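Local coordinates for protein polyisoprenyl-teichoic acid--peptidoglycan teichoic acid transferase TagV (Bacillus subtilis, PDB 6UF3) that belongs to the LytR-CpsA-Psr family of cell-envelope proteins and is probably a transferase of the bacterial cell wall, at residues A[87-95]-A[194-203]. Sequence-based numbering, arbitrary orientation.
Sequences PIDKYVTVD and NVETNIRITE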
ATOM      1  N   PRO A  87       5.338  14.221  -5.169  1.00 25.08           N
ATOM      2  CA  PRO A  87       3.983  14.506  -4.698  1.00 23.01           C
ATOM      3  C   PRO A  87       3.154  13.236  -4.636  1.00 21.53           C
ATOM      4  O   PRO A  87       3.315  12.320  -5.447  1.00 24.38           O
ATOM      5  CB  PRO A  87       3.441  15.482  -5.749  1.00 29.15           C
ATOM      6  CG  PRO A  87       4.244  15.234  -6.957  1.00 34.13           C
ATOM      7  CD  PRO A  87       5.586  14.740  -6.524  1.00 27.65           C
ATOM      8  N   ILE A  88       2.245  13.194  -3.664  1.00 21.21           N
ATOM      9  CA  ILE A  88       1.290  12.101  -3.510  1.00 20.10           C
ATOM     10  C   ILE A  88      -0.068  12.677  -3.900  1.00 20.92           C
ATOM     11  O   ILE A  88      -0.691  13.427  -3.140  1.00 19.95           O
ATOM     12  CB  ILE A  88       1.270  11.525  -2.083  1.00 18.75           C
ATOM     13  CG1 ILE A  88       2.558  10.754  -1.761  1.00 22.52           C
ATOM     14  CG2 ILE A  88       0.022  10.639  -1.866  1.00 25.75           C
ATOM     15  CD1 ILE A  88       2.854   9.579  -2.705  1.00 23.75           C
ATOM     16  N   ASP A  89      -0.536  12.349  -5.099  1.00 20.66           N
ATOM     17  CA  ASP A  89      -1.743  12.994  -5.602  1.00 20.63           C
ATOM     18  C   ASP A  89      -3.010  12.396  -5.003  1.00 19.91           C
ATOM     19  O   ASP A  89      -3.955  13.130  -4.683  1.00 21.09           O
ATOM     20  CB  ASP A  89      -1.764  12.893  -7.133  1.00 23.01           C
ATOM     21  CG  ASP A  89      -0.513  13.491  -7.757  1.00 31.47           C
ATOM     22  OD1 ASP A  89      -0.355  14.734  -7.713  1.00 35.88           O
ATOM     23  OD2 ASP A  89       0.335  12.722  -8.246  1.00 25.97           O
ATOM     24  N   LYS A  90      -3.058  11.074  -4.864  1.00 20.08           N
ATOM     25  CA  LYS A  90      -4.247  10.365  -4.412  1.00 18.30           C
ATOM     26  C   LYS A  90      -3.892   9.494  -3.221  1.00 17.87           C
ATOM     27  O   LYS A  90      -2.755   9.040  -3.081  1.00 17.50           O
ATOM     28  CB  LYS A  90      -4.847   9.468  -5.530  1.00 18.37           C
ATOM     29  CG  LYS A  90      -5.298  10.236  -6.748  1.00 19.95           C
ATOM     30  CD  LYS A  90      -6.474  11.163  -6.395  1.00 20.83           C
ATOM     31  CE  LYS A  90      -7.114  11.730  -7.651  1.00 22.62           C
ATOM     32  NZ  LYS A  90      -8.307  12.592  -7.397  1.00 26.03           N
ATOM     33  N   TYR A  91      -4.882   9.247  -2.369  1.00 20.40           N
ATOM     34  CA  TYR A  91      -4.698   8.369  -1.226  1.00 20.74           C
ATOM     35  C   TYR A  91      -5.884   7.423  -1.125  1.00 19.76           C
ATOM     36  O   TYR A  91      -7.005   7.743  -1.532  1.00 21.05           O
ATOM     37  CB  TYR A  91      -4.527   9.153   0.105  1.00 21.97           C
ATOM     38  CG  TYR A  91      -5.700  10.040   0.438  1.00 24.64           C
ATOM     39  CD1 TYR A  91      -6.792   9.552   1.143  1.00 25.64           C
ATOM     40  CD2 TYR A  91      -5.721  11.363   0.027  1.00 24.13           C
ATOM     41  CE1 TYR A  91      -7.874  10.363   1.429  1.00 26.54           C
ATOM     42  CE2 TYR A  91      -6.793  12.180   0.317  1.00 25.25           C
ATOM     43  CZ  TYR A  91      -7.862  11.674   1.006  1.00 30.66           C
ATOM     44  OH  TYR A  91      -8.923  12.498   1.278  1.00 38.03           O
ATOM     45  N   VAL A  92      -5.602   6.242  -0.589  1.00 19.91           N
ATOM     46  CA  VAL A  92      -6.603   5.235  -0.259  1.00 23.18           C
ATOM     47  C   VAL A  92      -6.252   4.721   1.128  1.00 25.97           C
ATOM     48  O   VAL A  92      -5.140   4.229   1.333  1.00 25.64           O
ATOM     49  CB  VAL A  92      -6.606   4.071  -1.264  1.00 26.68           C
ATOM     50  CG1 VAL A  92      -7.564   2.974  -0.798  1.00 31.32           C
ATOM     51  CG2 VAL A  92      -6.968   4.565  -2.657  1.00 22.97           C
ATOM     52  N   THR A  93      -7.172   4.838   2.079  1.00 23.56           N
ATOM     53  CA  THR A  93      -6.970   4.290   3.415  1.00 26.42           C
ATOM     54  C   THR A  93      -7.988   3.184   3.644  1.00 30.37           C
ATOM     55  O   THR A  93      -9.162   3.334   3.290  1.00 25.57           O
ATOM     56  CB  THR A  93      -7.124   5.354   4.514  1.00 32.97           C
ATOM     57  OG1 THR A  93      -6.313   6.495   4.217  1.00 37.73           O
ATOM     58  CG2 THR A  93      -6.698   4.791   5.871  1.00 32.72           C
ATOM     59  N   VAL A  94      -7.547   2.080   4.241  1.00 24.48           N
ATOM     60  CA  VAL A  94      -8.472   1.006   4.583  1.00 26.55           C
ATOM     61  C   VAL A  94      -8.110   0.441   5.951  1.00 23.19           C
ATOM     62  O   VAL A  94      -6.928   0.247   6.260  1.00 22.61           O
ATOM     63  CB  VAL A  94      -8.489  -0.071   3.476  1.00 33.31           C
ATOM     64  CG1 VAL A  94      -7.239  -0.970   3.493  1.00 30.10           C
ATOM     65  CG2 VAL A  94      -9.748  -0.853   3.540  1.00 39.51           C
ATOM     66  N   ASP A  95      -9.128   0.237   6.805  1.00 23.67           N
ATOM     67  CA  ASP A  95      -8.919  -0.454   8.069  1.00 22.92           C
ATOM     68  C   ASP A  95      -9.278  -1.927   7.848  1.00 21.64           C
ATOM     69  O   ASP A  95      -9.506  -2.359   6.707  1.00 20.60           O
ATOM     70  CB  ASP A  95      -9.662   0.240   9.234  1.00 24.93           C
ATOM     71  CG  ASP A  95     -11.169   0.060   9.196  1.00 24.20           C
ATOM     72  OD1 ASP A  95     -11.707  -0.389   8.162  1.00 28.54           O
ATOM     73  OD2 ASP A  95     -11.801   0.390  10.227  1.00 26.68           O
ATOM     74  N   ASN A 194     -16.392   1.650   1.645  1.00 34.12           N
ATOM     75  CA  ASN A 194     -15.840   1.607   2.993  1.00 37.54           C
ATOM     76  C   ASN A 194     -14.327   1.836   3.006  1.00 33.13           C
ATOM     77  O   ASN A 194     -13.621   1.338   3.884  1.00 34.49           O
ATOM     78  CB  ASN A 194     -16.224   0.294   3.681  1.00 40.70           C
ATOM     79  CG  ASN A 194     -17.719   0.230   4.028  1.00 49.06           C
ATOM     80  OD1 ASN A 194     -18.257   1.125   4.688  1.00 48.34           O
ATOM     81  ND2 ASN A 194     -18.392  -0.825   3.572  1.00 43.60           N
ATOM     82  N   VAL A 195     -13.822   2.606   2.044  1.00 28.91           N
ATOM     83  CA  VAL A 195     -12.445   3.079   2.052  1.00 31.27           C
ATOM     84  C   VAL A 195     -12.472   4.600   2.086  1.00 29.28           C
ATOM     85  O   VAL A 195     -13.385   5.238   1.550  1.00 31.59           O
ATOM     86  CB  VAL A 195     -11.633   2.567   0.837  1.00 36.53           C
ATOM     87  CG1 VAL A 195     -11.932   1.104   0.583  1.00 39.88           C
ATOM     88  CG2 VAL A 195     -11.938   3.383  -0.408  1.00 32.48           C
ATOM     89  N   GLU A 196     -11.471   5.179   2.737  1.00 27.16           N
ATOM     90  CA  GLU A 196     -11.280   6.620   2.735  1.00 25.87           C
ATOM     91  C   GLU A 196     -10.396   6.972   1.542  1.00 23.20           C
ATOM     92  O   GLU A 196      -9.293   6.431   1.410  1.00 23.43           O
ATOM     93  CB  GLU A 196     -10.644   7.074   4.046  1.00 34.94           C
ATOM     94  CG  GLU A 196     -10.736   8.554   4.302  1.00 45.13           C
ATOM     95  CD  GLU A 196     -10.033   8.949   5.581  1.00 55.51           C
ATOM     96  OE1 GLU A 196      -9.169   8.177   6.049  1.00 58.75           O
ATOM     97  OE2 GLU A 196     -10.346  10.029   6.117  1.00 58.67           O
ATOM     98  N   THR A 197     -10.875   7.860   0.669  1.00 24.15           N
ATOM     99  CA  THR A 197     -10.123   8.127  -0.556  1.00 19.45           C
ATOM    100  C   THR A 197     -10.585   9.425  -1.204  1.00 23.34           C
ATOM    101  O   THR A 197     -11.731   9.851  -1.031  1.00 24.68           O
ATOM    102  CB  THR A 197     -10.269   6.979  -1.556  1.00 22.95           C
ATOM    103  OG1 THR A 197      -9.408   7.198  -2.687  1.00 20.68           O
ATOM    104  CG2 THR A 197     -11.722   6.871  -2.041  1.00 22.63           C
ATOM    105  N   ASN A 198      -9.674  10.039  -1.963  1.00 21.11           N
ATOM    106  CA  ASN A 198     -10.007  11.159  -2.832  1.00 19.85           C
ATOM    107  C   ASN A 198     -10.007  10.761  -4.304  1.00 20.48           C
ATOM    108  O   ASN A 198      -9.984  11.635  -5.173  1.00 20.62           O
ATOM    109  CB  ASN A 198      -9.059  12.340  -2.602  1.00 23.03           C
ATOM    110  CG  ASN A 198      -7.642  12.063  -3.065  1.00 20.49           C
ATOM    111  OD1 ASN A 198      -7.194  10.917  -3.109  1.00 18.74           O
ATOM    112  ND2 ASN A 198      -6.912  13.128  -3.384  1.00 21.34           N
ATOM    113  N   ILE A 199     -10.036   9.461  -4.593  1.00 20.31           N
ATOM    114  CA  ILE A 199     -10.258   8.963  -5.945  1.00 21.02           C
ATOM    115  C   ILE A 199     -11.760   8.872  -6.152  1.00 22.93           C
ATOM    116  O   ILE A 199     -12.457   8.242  -5.355  1.00 28.03           O
ATOM    117  CB  ILE A 199      -9.600   7.593  -6.155  1.00 17.20           C
ATOM    118  CG1 ILE A 199      -8.098   7.680  -5.879  1.00 21.49           C
ATOM    119  CG2 ILE A 199      -9.882   7.077  -7.581  1.00 20.46           C
ATOM    120  CD1 ILE A 199      -7.399   6.322  -6.025  1.00 19.75           C
ATOM    121  N   ARG A 200     -12.255   9.502  -7.211  1.00 22.66           N
ATOM    122  CA  ARG A 200     -13.673   9.478  -7.519  1.00 26.86           C
ATOM    123  C   ARG A 200     -14.003   8.250  -8.350  1.00 24.27           C
ATOM    124  O   ARG A 200     -13.129   7.627  -8.950  1.00 27.07           O
ATOM    125  CB  ARG A 200     -14.090  10.745  -8.262  1.00 35.40           C
ATOM    126  CG  ARG A 200     -14.446  11.889  -7.339  1.00 47.16           C
ATOM    127  CD  ARG A 200     -13.752  13.168  -7.749  1.00 59.11           C
ATOM    128  NE  ARG A 200     -14.069  14.265  -6.839  1.00 65.11           N
ATOM    129  CZ  ARG A 200     -14.106  15.546  -7.192  1.00 71.15           C
ATOM    130  NH1 ARG A 200     -14.406  16.476  -6.293  1.00 69.66           N
ATOM    131  NH2 ARG A 200     -13.843  15.896  -8.444  1.00 72.57           N
ATOM    132  N   ILE A 201     -15.283   7.887  -8.346  1.00 27.67           N
ATOM    133  CA  ILE A 201     -15.717   6.721  -9.112  1.00 28.01           C
ATOM    134  C   ILE A 201     -15.361   6.887 -10.584  1.00 27.06           C
ATOM    135  O   ILE A 201     -14.829   5.965 -11.215  1.00 29.43           O
ATOM    136  CB  ILE A 201     -17.222   6.487  -8.906  1.00 33.56           C
ATOM    137  CG1 ILE A 201     -17.479   5.913  -7.512  1.00 37.36           C
ATOM    138  CG2 ILE A 201     -17.776   5.581  -9.998  1.00 35.82           C
ATOM    139  CD1 ILE A 201     -16.797   4.583  -7.253  1.00 39.42           C
ATOM    140  N   THR A 202     -15.618   8.074 -11.141  1.00 26.34           N
ATOM    141  CA  THR A 202     -15.313   8.322 -12.548  1.00 30.92           C
ATOM    142  C   THR A 202     -13.822   8.182 -12.826  1.00 29.19           C
ATOM    143  O   THR A 202     -13.425   7.654 -13.871  1.00 28.45           O
ATOM    144  CB  THR A 202     -15.803   9.710 -12.959  1.00 35.93           C
ATOM    145  OG1 THR A 202     -15.341  10.676 -12.005  1.00 43.76           O
ATOM    146  CG2 THR A 202     -17.315   9.745 -13.006  1.00 40.99           C
ATOM    147  N   GLU A 203     -12.975   8.634 -11.898  1.00 27.50           N
ATOM    148  CA  GLU A 203     -11.538   8.472 -12.087  1.00 24.37           C
ATOM    149  C   GLU A 203     -11.145   7.005 -12.072  1.00 24.59           C
ATOM    150  O   GLU A 203     -10.292   6.572 -12.859  1.00 24.02           O
ATOM    151  CB  GLU A 203     -10.776   9.227 -11.002  1.00 24.11           C
ATOM    152  CG  GLU A 203     -10.933  10.719 -11.074  1.00 31.21           C
ATOM    153  CD  GLU A 203     -10.259  11.398  -9.896  1.00 35.54           C
ATOM    154  OE1 GLU A 203     -10.344  10.847  -8.780  1.00 31.94           O
ATOM    155  OE2 GLU A 203      -9.638  12.462 -10.095  1.00 35.30           O
TER
HETATM  156  O   HOH W   1     -11.777   1.641   5.770  1.00 27.20           O
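Three acceptors grip the ammonium of Lys-90: NZ lies 2.9 Å from the backbone O of Asn-198 and 3.0 Å from both OE1 and OE2 of Glu-203, each carboxylate oxygen using its syn lone pair, which defines a two-pronged salt bridge. A bend at chi2 (-65°) swings the lysine chain across Ile-199, whose CG1 packs 3.7 Å from Lys-90 CB. Glu-203 OE1 also accepts from Arg-200 N on its anti side, out of the carboxylate plane, a bond that ties the carboxylate to the start of helix 201-210 and would help hold its orientation.

The amide of Asn-198 stands in for a backbone pairing. Its OD1 receives Tyr-91 N at 2.9 Å, and its ND2 gives a nearly straight, in-plane bond (166°) to a lone pair of Asp-89 O. With CG set between the backbone N and the carbonyl carbon, the amide lies over one face of the Tyr-91 ring, the two planes only 14° apart, as in an offset stack. Next along, Thr-197 OG1 donates to Tyr-91 O at 2.7 Å; by accepting from Ile-199 N it also closes an ST turn.

Regular strand pairing covers Thr-93 with Glu-196, hydrogen-bonded, and Val-92 with Thr-197, non-hydrogen-bonded; the first supplies reciprocal N-H...O bonds, Thr-93 N to Glu-196 O at 2.7 Å. The geometry is that of a short antiparallel edge strand, 196-197, added to strand 90-94 at the margin of a mixed sheet, with side-chain bonds continuing the join up to the following helix.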